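Local coordinates for sphingomyelinase C (Streptomyces griseocarneus, PDB 7CNE), which is a sphingomyelinase C of the endonuclease/exonuclease/phosphatase family, with the DNase I-like fold, at residues G41-N46 and A68-Y73; G62-A67 and G101-S106. One frame throughout, in Å; residues are numbered along the deposited sequence. Where two conformers were deposited one is given.

In the fold
Both contacts lie on the outer side of the sheet that holds strands 48-54 and 103-106, with centres about 9 Å apart. Contact 1 joins two loops at the edge of the fold, 41-46 and 68-73, and is partly buried. Its chemistry is mostly polar: hydrogen bonds through Tyr71 and Arg70, with one aromatic pair. Contact 2 is buried. It sets helix 57-66 on strand 103-106 mainly through aliphatic side chains, with Lys64 and Thr103 at a polar margin and no hydrogen bond between its segments. Tyr71 CB packs on Leu105 CB at 3.7 Å, and Phe43 CE2 on Ala67 CB at 3.7 Å. The contacts hold consecutive chain, the helix end and its exit loop.

Contact 1: G41-N46 and A68-Y73; sequences GFFQGN and ADRYPY
Tyr71 reaches across to segment 41-46 with its hydroxyl and is held there by two hydrogen bonds. Tyr71 OH donates to Phe43 O at 2.7 Å and accepts from the backbone N of Asn46 at 3.1 Å. Within segment 41-46, Asn46 ND2 donates to Phe42 O at 3.0 Å.

A second polar link joins Arg70 to Gln44. Arg70 NH1 donates to Gln44 OE1 at 2.7 Å, in the carbonyl plane and on a lone pair. The amide and guanidinium are nearly coplanar, 16° apart. Arg70 NH1 also bonds Ala38 O. In one of the two Asp69 conformers, Asp69 OD1 forms a salt bridge with Arg70 NE at 3.0 Å.

The aromatic part is an offset edge-to-face pair: the Tyr71 edge points toward the Phe43 face, with planes at 89°. CE2 of Phe43 meets CE2 of Tyr71 at 3.7 Å. The first torsion of Phe43 (chi1 -157°) carries CG, anti to the backbone N, toward Tyr71. Phe43 CD2 lies over one face of the Arg70 guanidinium, offset toward the rim.

The loops after helices 30-39 and 57-66 are thus joined by directional bonds. The hydroxyl of the buried Tyr71 both donates to and accepts from backbone atoms, and Arg70 NH1 is gripped by Gln44 OE1 and Ala38 O.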
# COMPACT_ATOMS: atom_id res chain seq x y z
N GLY A 41 -11.40 -13.34 1.34
CA GLY A 41 -10.48 -14.44 1.08
C GLY A 41 -9.05 -13.96 0.89
O GLY A 41 -8.11 -14.57 1.42
N PHE A 42 -8.86 -12.86 0.15
CA PHE A 42 -7.51 -12.38 -0.13
C PHE A 42 -6.80 -11.92 1.13
O PHE A 42 -5.56 -11.85 1.14
CB PHE A 42 -7.54 -11.25 -1.17
CG PHE A 42 -8.30 -10.01 -0.75
CD1 PHE A 42 -7.72 -9.08 0.10
CD2 PHE A 42 -9.57 -9.75 -1.26
CE1 PHE A 42 -8.41 -7.93 0.48
CE2 PHE A 42 -10.26 -8.60 -0.90
CZ PHE A 42 -9.69 -7.69 -0.03
N PHE A 43 -7.54 -11.62 2.20
CA PHE A 43 -6.95 -11.18 3.46
C PHE A 43 -6.38 -12.32 4.27
O PHE A 43 -5.50 -12.08 5.12
CB PHE A 43 -8.01 -10.44 4.30
CG PHE A 43 -7.42 -9.49 5.32
CD1 PHE A 43 -7.02 -8.21 4.94
CD2 PHE A 43 -7.27 -9.87 6.65
CE1 PHE A 43 -6.48 -7.33 5.88
CE2 PHE A 43 -6.73 -9.01 7.58
CZ PHE A 43 -6.33 -7.73 7.20
N GLN A 44 -6.82 -13.55 4.03
CA GLN A 44 -6.41 -14.70 4.84
C GLN A 44 -5.16 -15.34 4.27
O GLN A 44 -4.94 -15.35 3.06
CB GLN A 44 -7.51 -15.76 4.92
CG GLN A 44 -8.92 -15.21 4.88
CD GLN A 44 -9.21 -14.28 6.04
OE1 GLN A 44 -8.70 -14.47 7.14
NE2 GLN A 44 -10.03 -13.25 5.79
N GLY A 45 -4.35 -15.90 5.16
CA GLY A 45 -3.29 -16.79 4.75
C GLY A 45 -2.02 -16.11 4.31
O GLY A 45 -1.16 -16.76 3.70
N ASN A 46 -1.87 -14.82 4.58
CA ASN A 46 -0.64 -14.13 4.23
C ASN A 46 0.33 -14.14 5.40
O ASN A 46 -0.02 -14.41 6.54
CB ASN A 46 -0.95 -12.70 3.80
CG ASN A 46 -1.93 -12.66 2.66
OD1 ASN A 46 -1.63 -13.13 1.56
ND2 ASN A 46 -3.12 -12.13 2.91
N ALA A 68 -5.85 -8.79 14.27
CA ALA A 68 -4.78 -9.01 15.24
C ALA A 68 -4.56 -10.50 15.53
O ALA A 68 -3.44 -10.89 15.87
CB ALA A 68 -5.07 -8.27 16.55
N ASP A 69 -5.61 -11.32 15.43
CA ASP A 69 -5.45 -12.75 15.67
C ASP A 69 -4.52 -13.38 14.63
O ASP A 69 -3.61 -14.15 14.98
CB ASP A 69 -6.83 -13.43 15.68
CG ASP A 69 -7.59 -13.28 14.34
OD1 ASP A 69 -7.35 -12.31 13.57
OD2 ASP A 69 -8.45 -14.15 14.05
N ARG A 70 -4.72 -13.06 13.36
CA ARG A 70 -3.89 -13.61 12.28
C ARG A 70 -2.60 -12.83 12.06
O ARG A 70 -1.60 -13.41 11.64
CB ARG A 70 -4.70 -13.67 10.98
CG ARG A 70 -6.03 -14.45 11.06
CD ARG A 70 -7.08 -13.90 10.06
NE ARG A 70 -7.82 -12.76 10.63
CZ ARG A 70 -8.87 -12.16 10.06
NH1 ARG A 70 -9.35 -12.58 8.89
NH2 ARG A 70 -9.46 -11.14 10.68
N TYR A 71 -2.60 -11.52 12.32
CA TYR A 71 -1.44 -10.66 12.12
C TYR A 71 -1.19 -9.86 13.38
O TYR A 71 -1.54 -8.67 13.46
CB TYR A 71 -1.65 -9.73 10.91
CG TYR A 71 -2.06 -10.50 9.68
CD1 TYR A 71 -1.14 -11.26 8.98
CD2 TYR A 71 -3.38 -10.51 9.25
CE1 TYR A 71 -1.51 -11.98 7.86
CE2 TYR A 71 -3.76 -11.23 8.13
CZ TYR A 71 -2.82 -11.95 7.44
OH TYR A 71 -3.18 -12.67 6.32
N PRO A 72 -0.56 -10.46 14.39
CA PRO A 72 -0.48 -9.81 15.71
C PRO A 72 0.48 -8.65 15.78
O PRO A 72 0.38 -7.84 16.71
CB PRO A 72 -0.02 -10.95 16.64
CG PRO A 72 -0.20 -12.22 15.86
CD PRO A 72 0.01 -11.82 14.42
N TYR A 73 1.44 -8.55 14.88
CA TYR A 73 2.50 -7.55 14.99
C TYR A 73 2.25 -6.47 13.95
O TYR A 73 2.23 -6.74 12.75
CB TYR A 73 3.86 -8.21 14.82
CG TYR A 73 4.04 -9.41 15.76
CD1 TYR A 73 4.41 -9.22 17.08
CD2 TYR A 73 3.82 -10.72 15.31
CE1 TYR A 73 4.57 -10.29 17.95
CE2 TYR A 73 3.97 -11.81 16.18
CZ TYR A 73 4.35 -11.58 17.50
OH TYR A 73 4.51 -12.62 18.38

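Contact 2: G62-A67 and G101-S106; sequences GLKAAA and GVTVLS
Leu105 lays its two methyl branches against Ala67 and Lys64, near the C-terminal end of helix 57-66. Leu105 CD1 meets Ala67 CB at 3.9 Å, and Leu105 CD2 meets Lys64 CG at 4.1 Å. This is helix-on-sheet packing in the DNase I-like fold, where helices cover the outer faces of a two-sheet core. The axes of helix 62-66 and strand 103-106 run nearly parallel, 11° apart, at a closest approach of 10.5 Å.

Thr103 and Leu105 both point at the helix. Val104 between them points away from it, and its side chain touches Ala133 and Val135 of strand 131-139. The strand therefore faces the helix on one side and the second sheet on the other. Leu63 CD2 adds a looser contact to Leu105 CD1 at 4.4 Å. Phe43 of contact 1 touches Leu63, Ala67 and Leu105, and so adds an aromatic ring to this apolar patch.

At the polar margin the Lys64 side chain crosses that of Thr103 obliquely. Its chain turns at chi3 (59°) and again at chi4 (51°). The ammonium is held by hydrogen bonds to Gln74 OE1 and Thr75 O. Thr103 OG1, anti to its own backbone N, also bonds Thr75 O. The two polar ends thus share that carbonyl oxygen, with Lys64 NZ 3.7 Å from Thr103 OG1.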
# COMPACT_ATOMS: atom_id res chain seq x y z
N GLY A 62 -10.43 -0.51 13.76
CA GLY A 62 -11.23 -1.73 13.81
C GLY A 62 -10.66 -2.83 12.93
O GLY A 62 -10.67 -4.01 13.31
N LEU A 63 -10.17 -2.47 11.74
CA LEU A 63 -9.55 -3.46 10.86
C LEU A 63 -8.29 -4.04 11.50
O LEU A 63 -8.07 -5.26 11.46
CB LEU A 63 -9.21 -2.80 9.50
CG LEU A 63 -8.83 -3.67 8.29
CD1 LEU A 63 -8.86 -2.83 7.01
CD2 LEU A 63 -7.47 -4.29 8.44
N LYS A 64 -7.45 -3.18 12.06
CA LYS A 64 -6.23 -3.64 12.73
C LYS A 64 -6.57 -4.57 13.89
O LYS A 64 -5.91 -5.60 14.09
CB LYS A 64 -5.41 -2.44 13.20
CG LYS A 64 -4.63 -1.74 12.06
CD LYS A 64 -4.13 -0.33 12.42
CE LYS A 64 -3.20 -0.32 13.62
NZ LYS A 64 -2.10 -1.32 13.49
N ALA A 65 -7.63 -4.25 14.65
CA ALA A 65 -8.09 -5.15 15.71
C ALA A 65 -8.65 -6.44 15.13
O ALA A 65 -8.37 -7.53 15.65
CB ALA A 65 -9.15 -4.46 16.58
N ALA A 66 -9.44 -6.36 14.06
CA ALA A 66 -10.01 -7.57 13.48
C ALA A 66 -8.91 -8.49 12.94
O ALA A 66 -9.07 -9.71 12.95
CB ALA A 66 -10.99 -7.21 12.37
N ALA A 67 -7.79 -7.91 12.51
CA ALA A 67 -6.67 -8.65 11.94
C ALA A 67 -5.70 -9.18 13.00
O ALA A 67 -4.81 -9.95 12.64
CB ALA A 67 -5.91 -7.75 10.96
N GLY A 101 -2.01 7.02 5.75
CA GLY A 101 -2.89 5.90 5.43
C GLY A 101 -2.24 4.54 5.29
O GLY A 101 -2.94 3.58 4.94
N VAL A 102 -0.95 4.41 5.57
CA VAL A 102 -0.23 3.15 5.40
C VAL A 102 -0.04 2.47 6.76
O VAL A 102 0.42 3.11 7.72
CB VAL A 102 1.12 3.37 4.71
CG1 VAL A 102 1.94 2.09 4.71
CG2 VAL A 102 0.90 3.84 3.27
N THR A 103 -0.36 1.18 6.83
CA THR A 103 0.01 0.37 7.98
C THR A 103 0.46 -1.02 7.51
O THR A 103 0.02 -1.51 6.47
CB THR A 103 -1.16 0.26 8.99
OG1 THR A 103 -0.76 -0.53 10.12
CG2 THR A 103 -2.37 -0.37 8.34
N VAL A 104 1.36 -1.63 8.28
CA VAL A 104 1.91 -2.95 7.97
C VAL A 104 1.54 -3.90 9.09
O VAL A 104 1.79 -3.60 10.27
CB VAL A 104 3.45 -2.92 7.80
CG1 VAL A 104 3.97 -4.33 7.52
CG2 VAL A 104 3.86 -1.94 6.69
N LEU A 105 0.96 -5.05 8.72
CA LEU A 105 0.54 -6.09 9.65
C LEU A 105 1.32 -7.36 9.35
O LEU A 105 1.57 -7.69 8.18
CB LEU A 105 -0.98 -6.38 9.53
CG LEU A 105 -1.89 -5.20 9.16
CD1 LEU A 105 -3.36 -5.64 8.92
CD2 LEU A 105 -1.83 -4.11 10.22
N SER A 106 1.68 -8.10 10.39
CA SER A 106 2.60 -9.21 10.21
C SER A 106 2.24 -10.36 11.13
O SER A 106 1.97 -10.16 12.32
CB SER A 106 4.04 -8.75 10.48
OG SER A 106 4.94 -9.83 10.36